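Local coordinates for protein 30kLP (Treponema pallidum, PDB 3K8J) that alters membrane permeability at acidic pH and might be involved in ligand transport, at residues A[119-124]-A[131-136]; A[205-210]-A[232-237]. All coordinates share one frame; numbering follows the deposited sequence. Where two conformers were deposited one is given.

Overall arrangement
From the N terminus, the chain first reaches contact 1, where strand 117-123 runs into a short loop and helix 130-135 folds back over the strand it has just left; only six residues separate the two segments. Contact 2 opens later, at the end of strand 199-207, and closes a longer loop that holds helix 215-225 and strand 228-232 before strand 235-244 pairs beside it. The two loops follow one another without nesting or crossing. The centres of contacts 1 and 2 are about 34 Å apart, and about 23 Å separates the nearest atoms. Contact 1 packs a helix on a strand by side chains alone, whereas contact 2 joins two strands through their backbones, at separate places in the U-shaped beta-half-barrel.

Contact 1. Residues A[119-124]-A[131-136]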
ATOM      1  N   CYS A 119     -12.012 -23.205  30.565  1.00 19.76           N
ATOM      2  CA  CYS A 119     -10.571 -23.098  30.557  1.00 20.36           C
ATOM      3  C   CYS A 119     -10.087 -24.064  29.514  1.00 19.94           C
ATOM      4  O   CYS A 119     -10.504 -25.230  29.493  1.00 18.47           O
ATOM      5  CB  CYS A 119     -10.007 -23.459  31.928  1.00 18.83           C
ATOM      6  SG  CYS A 119     -10.556 -22.326  33.230  1.00 22.92           S
ATOM      7  N   VAL A 120      -9.230 -23.557  28.637  1.00 18.16           N
ATOM      8  CA  VAL A 120      -8.719 -24.305  27.511  1.00 17.15           C
ATOM      9  C   VAL A 120      -7.195 -24.203  27.514  1.00 19.21           C
ATOM     10  O   VAL A 120      -6.624 -23.098  27.681  1.00 16.55           O
ATOM     11  CB  VAL A 120      -9.240 -23.735  26.170  1.00 18.97           C
ATOM     12  CG1 VAL A 120      -8.675 -24.519  24.994  1.00 15.32           C
ATOM     13  CG2 VAL A 120     -10.800 -23.703  26.125  1.00 16.79           C
ATOM     14  N   ILE A 121      -6.545 -25.345  27.294  1.00 17.21           N
ATOM     15  CA  ILE A 121      -5.073 -25.417  27.204  1.00 17.08           C
ATOM     16  C   ILE A 121      -4.725 -26.197  25.951  1.00 16.12           C
ATOM     17  O   ILE A 121      -5.134 -27.336  25.808  1.00 17.60           O
ATOM     18  CB  ILE A 121      -4.452 -26.159  28.428  1.00 14.47           C
ATOM     19  CG1 ILE A 121      -4.848 -25.463  29.730  1.00 14.76           C
ATOM     20  CG2 ILE A 121      -2.910 -26.290  28.264  1.00 15.87           C
ATOM     21  CD1 ILE A 121      -4.398 -26.160  31.018  1.00 15.33           C
ATOM     22  N   PHE A 122      -3.990 -25.593  25.034  1.00 16.03           N
ATOM     23  CA  PHE A 122      -3.567 -26.366  23.882  0.50 17.38           C
ATOM     24  C   PHE A 122      -2.126 -26.134  23.501  1.00 17.45           C
ATOM     25  O   PHE A 122      -1.517 -25.137  23.863  1.00 17.85           O
ATOM     26  CB  PHE A 122      -4.528 -26.234  22.690  0.50 17.88           C
ATOM     27  CG  PHE A 122      -4.606 -24.861  22.095  0.50 17.53           C
ATOM     28  CD1 PHE A 122      -3.857 -24.534  20.975  0.50 19.81           C
ATOM     29  CD2 PHE A 122      -5.471 -23.916  22.614  0.50 19.91           C
ATOM     30  CE1 PHE A 122      -3.950 -23.272  20.401  0.50 21.05           C
ATOM     31  CE2 PHE A 122      -5.571 -22.651  22.044  0.50 18.76           C
ATOM     32  CZ  PHE A 122      -4.817 -22.335  20.938  0.50 22.52           C
ATOM     33  N   GLY A 123      -1.561 -27.132  22.831  1.00 16.99           N
ATOM     34  CA  GLY A 123      -0.172 -27.042  22.381  1.00 17.96           C
ATOM     35  C   GLY A 123       0.597 -28.325  22.614  1.00 17.92           C
ATOM     36  O   GLY A 123       0.018 -29.422  22.599  1.00 17.81           O
ATOM     37  N   SER A 124       1.893 -28.180  22.857  1.00 17.41           N
ATOM     38  CA  SER A 124       2.811 -29.323  22.931  1.00 19.14           C
ATOM     39  C   SER A 124       2.551 -30.245  24.140  1.00 18.97           C
ATOM     40  O   SER A 124       1.706 -29.957  25.005  1.00 16.72           O
ATOM     41  CB  SER A 124       4.261 -28.808  23.000  1.00 19.38           C
ATOM     42  OG  SER A 124       4.564 -28.468  24.354  1.00 23.97           O
ATOM     43  N   SER A 131      -5.517 -29.447  35.755  1.00 13.09           N
ATOM     44  CA  SER A 131      -5.584 -29.405  37.204  1.00 14.96           C
ATOM     45  C   SER A 131      -4.780 -28.211  37.798  1.00 15.43           C
ATOM     46  O   SER A 131      -5.246 -27.558  38.724  1.00 14.51           O
ATOM     47  CB  SER A 131      -5.050 -30.736  37.749  1.00 17.20           C
ATOM     48  OG  SER A 131      -5.087 -30.788  39.148  1.00 23.09           O
ATOM     49  N   LYS A 132      -3.592 -27.931  37.256  1.00 14.14           N
ATOM     50  CA  LYS A 132      -2.766 -26.791  37.723  1.00 15.56           C
ATOM     51  C   LYS A 132      -3.361 -25.421  37.359  1.00 14.49           C
ATOM     52  O   LYS A 132      -3.380 -24.478  38.174  1.00 14.10           O
ATOM     53  CB  LYS A 132      -1.353 -26.928  37.153  1.00 14.83           C
ATOM     54  CG  LYS A 132      -0.385 -25.881  37.598  1.00 20.31           C
ATOM     55  CD  LYS A 132       1.054 -26.360  37.405  1.00 21.48           C
ATOM     56  CE  LYS A 132       2.012 -25.397  38.087  1.00 23.28           C
ATOM     57  NZ  LYS A 132       2.922 -24.700  37.179  1.00 31.32           N
ATOM     58  N   MET A 133      -3.834 -25.301  36.130  1.00 13.22           N
ATOM     59  CA  MET A 133      -4.538 -24.102  35.734  1.00 16.79           C
ATOM     60  C   MET A 133      -5.740 -23.856  36.649  1.00 16.21           C
ATOM     61  O   MET A 133      -5.971 -22.716  37.101  1.00 17.20           O
ATOM     62  CB  MET A 133      -5.010 -24.186  34.267  1.00 16.81           C
ATOM     63  CG  MET A 133      -5.674 -22.881  33.768  1.00 15.49           C
ATOM     64  SD  MET A 133      -5.966 -22.956  31.985  1.00 19.23           S
ATOM     65  CE  MET A 133      -6.957 -21.464  31.726  1.00 18.87           C
ATOM     66  N   LEU A 134      -6.495 -24.924  36.913  1.00 14.98           N
ATOM     67  CA  LEU A 134      -7.731 -24.825  37.686  1.00 15.56           C
ATOM     68  C   LEU A 134      -7.474 -24.418  39.124  1.00 15.40           C
ATOM     69  O   LEU A 134      -8.339 -23.784  39.740  1.00 15.90           O
ATOM     70  CB  LEU A 134      -8.597 -26.101  37.595  1.00 16.20           C
ATOM     71  CG  LEU A 134      -9.249 -26.403  36.226  1.00 19.61           C
ATOM     72  CD1 LEU A 134     -10.170 -27.608  36.260  1.00 15.89           C
ATOM     73  CD2 LEU A 134      -9.996 -25.206  35.655  1.00 24.77           C
ATOM     74  N   SER A 135      -6.279 -24.725  39.648  1.00 15.25           N
ATOM     75  CA  SER A 135      -5.918 -24.286  41.003  1.00 12.86           C
ATOM     76  C   SER A 135      -5.823 -22.762  41.115  1.00 13.54           C
ATOM     77  O   SER A 135      -5.892 -22.206  42.214  1.00 11.98           O
ATOM     78  CB  SER A 135      -4.605 -24.926  41.460  1.00 13.76           C
ATOM     79  OG  SER A 135      -3.502 -24.397  40.747  1.00 14.76           O
ATOM     80  N   ARG A 136      -5.640 -22.098  39.977  1.00 11.62           N
ATOM     81  CA  ARG A 136      -5.576 -20.648  39.924  1.00 12.05           C
ATOM     82  C   ARG A 136      -6.951 -19.983  40.030  1.00 14.97           C
ATOM     83  O   ARG A 136      -7.037 -18.761  40.105  1.00 15.74           O
ATOM     84  CB  ARG A 136      -4.824 -20.189  38.668  1.00 10.37           C
ATOM     85  CG  ARG A 136      -3.315 -20.583  38.761  1.00 15.96           C
ATOM     86  CD  ARG A 136      -2.439 -19.753  37.864  1.00 14.62           C
ATOM     87  NE  ARG A 136      -2.646 -20.112  36.468  1.00 13.79           N
ATOM     88  CZ  ARG A 136      -2.031 -21.107  35.849  1.00 16.07           C
ATOM     89  NH1 ARG A 136      -1.136 -21.860  36.501  1.00 14.07           N
ATOM     90  NH2 ARG A 136      -2.318 -21.338  34.571  1.00 17.73           N
TER
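Met133 is the bump of this contact: its side chain leaves helix 130-135 and enters the groove between the side chains of Cys119 and Ile121 on strand 117-123. CG stands opposite the backbone N (chi1 -176°) and the chain beyond is extended, which carries the sulfur and methyl to the strand. SD lies 3.6 Å from CG1 of Ile121, and the two side chains slide past each other in opposite directions, so that CD1 of Ile121 in turn reaches back to Met133 CB at 3.9 Å. The terminal CE meets Cys119, 3.7 Å from its CB. A long, unbranched methionine suits this place, because the axes of strand and helix are still 9.6 Å apart at their closest.

Cys119 is small enough to leave room for that methyl and also touches a second side chain of the helix, Leu134: its SG lies 3.8 Å from CD2 of Leu134. Cys119 and Ile121, the two walls of the groove, both turn toward the helix, while Val120 between them turns to the other side of the strand, the alternation expected of a strand. No hydrogen bond crosses; the grip is apolar.

Helix 130-135, which falls in a segment inferred to be amphipathic, thus sets Met133 and Leu134 against strand 117-123. That strand is hydrogen-bonded to strand 67-74 and to strand 108-112, while Leu134 also touches Tyr102 of strand 101-104 and Pro113.

Contact 2. Residues A[205-210]-A[232-237]; sequences SLQLGN and EGDRLI
Leu206 and Leu236 face each other as an antiparallel hydrogen-bonded pair, with Leu206 N to Leu236 O and Leu236 N to Leu206 O both 2.8 Å. This pairing puts both side chains on the same face; their first torsions match, each CG standing opposite its own backbone N, so both branches lean the same way relative to their own backbones, with the CD2 atoms of Leu206 and Leu236 4.4 Å apart. Leu208 adds to this apolar side from just past the strand: its CD2 crosses to Leu236 CB at 3.9 Å. Its backbone N prolongs the ladder with a bond to Asp234 O (2.7 Å).

The other face carries Ser205, Gln207, Arg235 and Ile237. Arg235 is extended from CG to NE, which brings one face of its guanidinium against Ser205, whose OG lies over it, 2.8 Å from Arg235 NH1, but the angle is too poor for a hydrogen bond. A small serine leaves space for the flat group, whose NH1 forms a salt bridge with Glu190. Gln207 bends at its second torsion (chi2 -67°), which brings its amide back alongside the edge of the Arg235 guanidinium and near the Asp234 carboxylate. The amide plane stands 59° from the guanidinium and almost at right angles (86°) to the carboxylate.

A type II' turn from Glu232 to Arg235 brings the chain into the second strand, and Gly233 adopts the positive phi that its second position needs.

The pair lies between two further strands: 189-196 borders strand 199-207, with Leu206 resting on Met189, and 228-232, an outermost strand within this chain, flanks strand 235-244, with Leu236 packed on Ile229 and Val231.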
ATOM      1  N   SER A 205       1.711   0.589  19.916  1.00 28.98           N
ATOM      2  CA  SER A 205       2.858   1.204  20.548  1.00 30.48           C
ATOM      3  C   SER A 205       3.959   0.161  20.681  1.00 30.60           C
ATOM      4  O   SER A 205       3.698  -1.008  21.009  1.00 29.82           O
ATOM      5  CB  SER A 205       2.497   1.789  21.911  1.00 30.11           C
ATOM      6  OG  SER A 205       2.696   0.817  22.919  1.00 37.57           O
ATOM      7  N   LEU A 206       5.189   0.588  20.426  1.00 30.36           N
ATOM      8  CA  LEU A 206       6.331  -0.309  20.396  1.00 32.00           C
ATOM      9  C   LEU A 206       7.530   0.342  21.086  1.00 33.66           C
ATOM     10  O   LEU A 206       7.965   1.430  20.685  1.00 32.95           O
ATOM     11  CB  LEU A 206       6.664  -0.671  18.935  1.00 32.29           C
ATOM     12  CG  LEU A 206       7.851  -1.591  18.628  1.00 34.12           C
ATOM     13  CD1 LEU A 206       7.582  -3.014  19.105  1.00 31.48           C
ATOM     14  CD2 LEU A 206       8.179  -1.581  17.143  1.00 32.10           C
ATOM     15  N   GLN A 207       8.028  -0.305  22.141  1.00 34.16           N
ATOM     16  CA  GLN A 207       9.249   0.133  22.818  1.00 37.39           C
ATOM     17  C   GLN A 207      10.457  -0.227  21.962  1.00 37.44           C
ATOM     18  O   GLN A 207      10.627  -1.382  21.564  1.00 37.64           O
ATOM     19  CB  GLN A 207       9.379  -0.500  24.213  1.00 37.45           C
ATOM     20  CG  GLN A 207       8.479   0.129  25.287  1.00 41.88           C
ATOM     21  CD  GLN A 207       8.847   1.569  25.633  1.00 46.29           C
ATOM     22  OE1 GLN A 207      10.023   1.930  25.725  1.00 47.16           O
ATOM     23  NE2 GLN A 207       7.828   2.401  25.834  1.00 50.84           N
ATOM     24  N   LEU A 208      11.290   0.768  21.684  1.00 38.90           N
ATOM     25  CA  LEU A 208      12.365   0.629  20.695  1.00 41.22           C
ATOM     26  C   LEU A 208      13.676   0.078  21.262  1.00 42.99           C
ATOM     27  O   LEU A 208      14.488  -0.478  20.517  1.00 43.56           O
ATOM     28  CB  LEU A 208      12.601   1.961  19.967  1.00 40.93           C
ATOM     29  CG  LEU A 208      11.393   2.561  19.231  1.00 40.53           C
ATOM     30  CD1 LEU A 208      11.609   4.032  18.893  1.00 43.41           C
ATOM     31  CD2 LEU A 208      11.059   1.758  17.985  1.00 39.12           C
ATOM     32  N   GLY A 209      13.872   0.220  22.573  1.00 44.27           N
ATOM     33  CA  GLY A 209      15.102  -0.236  23.223  1.00 46.20           C
ATOM     34  C   GLY A 209      16.288   0.596  22.767  1.00 47.74           C
ATOM     35  O   GLY A 209      16.316   1.806  22.993  1.00 47.27           O
ATOM     36  N   ASN A 210      17.250  -0.060  22.115  1.00 49.63           N
ATOM     37  CA  ASN A 210      18.419   0.608  21.521  1.00 52.32           C
ATOM     38  C   ASN A 210      18.230   1.009  20.054  1.00 53.31           C
ATOM     39  O   ASN A 210      18.958   1.865  19.541  1.00 53.23           O
ATOM     40  CB  ASN A 210      19.674  -0.267  21.663  1.00 52.35           C
ATOM     41  CG  ASN A 210      20.169  -0.346  23.096  1.00 54.50           C
ATOM     42  OD1 ASN A 210      20.402   0.681  23.738  1.00 56.80           O
ATOM     43  ND2 ASN A 210      20.333  -1.567  23.606  1.00 53.75           N
ATOM     44  N   GLU A 232       7.640   9.125  20.941  1.00 54.78           N
ATOM     45  CA  GLU A 232       7.741   9.708  22.271  1.00 55.68           C
ATOM     46  C   GLU A 232       8.869   9.025  23.040  1.00 55.48           C
ATOM     47  O   GLU A 232       8.650   8.020  23.727  1.00 56.41           O
ATOM     48  CB  GLU A 232       6.420   9.575  23.027  1.00 55.79           C
ATOM     49  CG  GLU A 232       5.348  10.556  22.596  1.00 59.14           C
ATOM     50  CD  GLU A 232       4.100  10.462  23.460  1.00 63.59           C
ATOM     51  OE1 GLU A 232       2.986  10.361  22.898  1.00 63.98           O
ATOM     52  OE2 GLU A 232       4.236  10.480  24.705  1.00 64.75           O
ATOM     53  N   GLY A 233      10.075   9.573  22.903  1.00 54.39           N
ATOM     54  CA  GLY A 233      11.261   9.038  23.564  1.00 53.48           C
ATOM     55  C   GLY A 233      11.796   7.793  22.882  1.00 52.79           C
ATOM     56  O   GLY A 233      12.458   7.877  21.840  1.00 52.55           O
ATOM     57  N   ASP A 234      11.512   6.639  23.482  1.00 51.70           N
ATOM     58  CA  ASP A 234      11.895   5.338  22.925  1.00 50.57           C
ATOM     59  C   ASP A 234      10.661   4.490  22.585  1.00 48.73           C
ATOM     60  O   ASP A 234      10.751   3.273  22.415  1.00 47.44           O
ATOM     61  CB  ASP A 234      12.836   4.590  23.880  1.00 51.31           C
ATOM     62  CG  ASP A 234      12.272   4.456  25.288  1.00 54.62           C
ATOM     63  OD1 ASP A 234      11.177   4.998  25.572  1.00 59.77           O
ATOM     64  OD2 ASP A 234      12.938   3.809  26.124  1.00 60.85           O
ATOM     65  N   ARG A 235       9.519   5.163  22.472  1.00 46.75           N
ATOM     66  CA  ARG A 235       8.247   4.523  22.179  1.00 45.12           C
ATOM     67  C   ARG A 235       7.705   4.980  20.824  1.00 42.73           C
ATOM     68  O   ARG A 235       7.354   6.151  20.644  1.00 42.80           O
ATOM     69  CB  ARG A 235       7.251   4.856  23.294  1.00 46.46           C
ATOM     70  CG  ARG A 235       6.023   3.978  23.355  1.00 47.95           C
ATOM     71  CD  ARG A 235       5.048   4.503  24.400  1.00 52.93           C
ATOM     72  NE  ARG A 235       3.885   3.631  24.551  1.00 59.33           N
ATOM     73  CZ  ARG A 235       3.802   2.623  25.418  1.00 61.80           C
ATOM     74  NH1 ARG A 235       2.699   1.891  25.474  1.00 62.20           N
ATOM     75  NH2 ARG A 235       4.814   2.345  26.233  1.00 62.67           N
ATOM     76  N   LEU A 236       7.642   4.056  19.871  1.00 40.19           N
ATOM     77  CA  LEU A 236       7.024   4.332  18.577  1.00 37.99           C
ATOM     78  C   LEU A 236       5.506   4.150  18.678  1.00 37.56           C
ATOM     79  O   LEU A 236       5.027   3.102  19.116  1.00 37.17           O
ATOM     80  CB  LEU A 236       7.615   3.428  17.493  1.00 37.05           C
ATOM     81  CG  LEU A 236       7.033   3.527  16.079  1.00 39.84           C
ATOM     82  CD1 LEU A 236       7.540   4.770  15.364  1.00 44.12           C
ATOM     83  CD2 LEU A 236       7.362   2.278  15.264  1.00 42.47           C
ATOM     84  N   ILE A 237       4.763   5.174  18.277  1.00 36.61           N
ATOM     85  CA  ILE A 237       3.307   5.167  18.352  1.00 38.03           C
ATOM     86  C   ILE A 237       2.703   5.275  16.952  1.00 38.52           C
ATOM     87  O   ILE A 237       3.131   6.094  16.138  1.00 38.94           O
ATOM     88  CB  ILE A 237       2.761   6.303  19.273  1.00 38.13           C
ATOM     89  CG1 ILE A 237       3.301   6.153  20.701  1.00 42.06           C
ATOM     90  CG2 ILE A 237       1.232   6.320  19.287  1.00 38.12           C
ATOM     91  CD1 ILE A 237       2.759   7.197  21.708  1.00 46.98           C
TER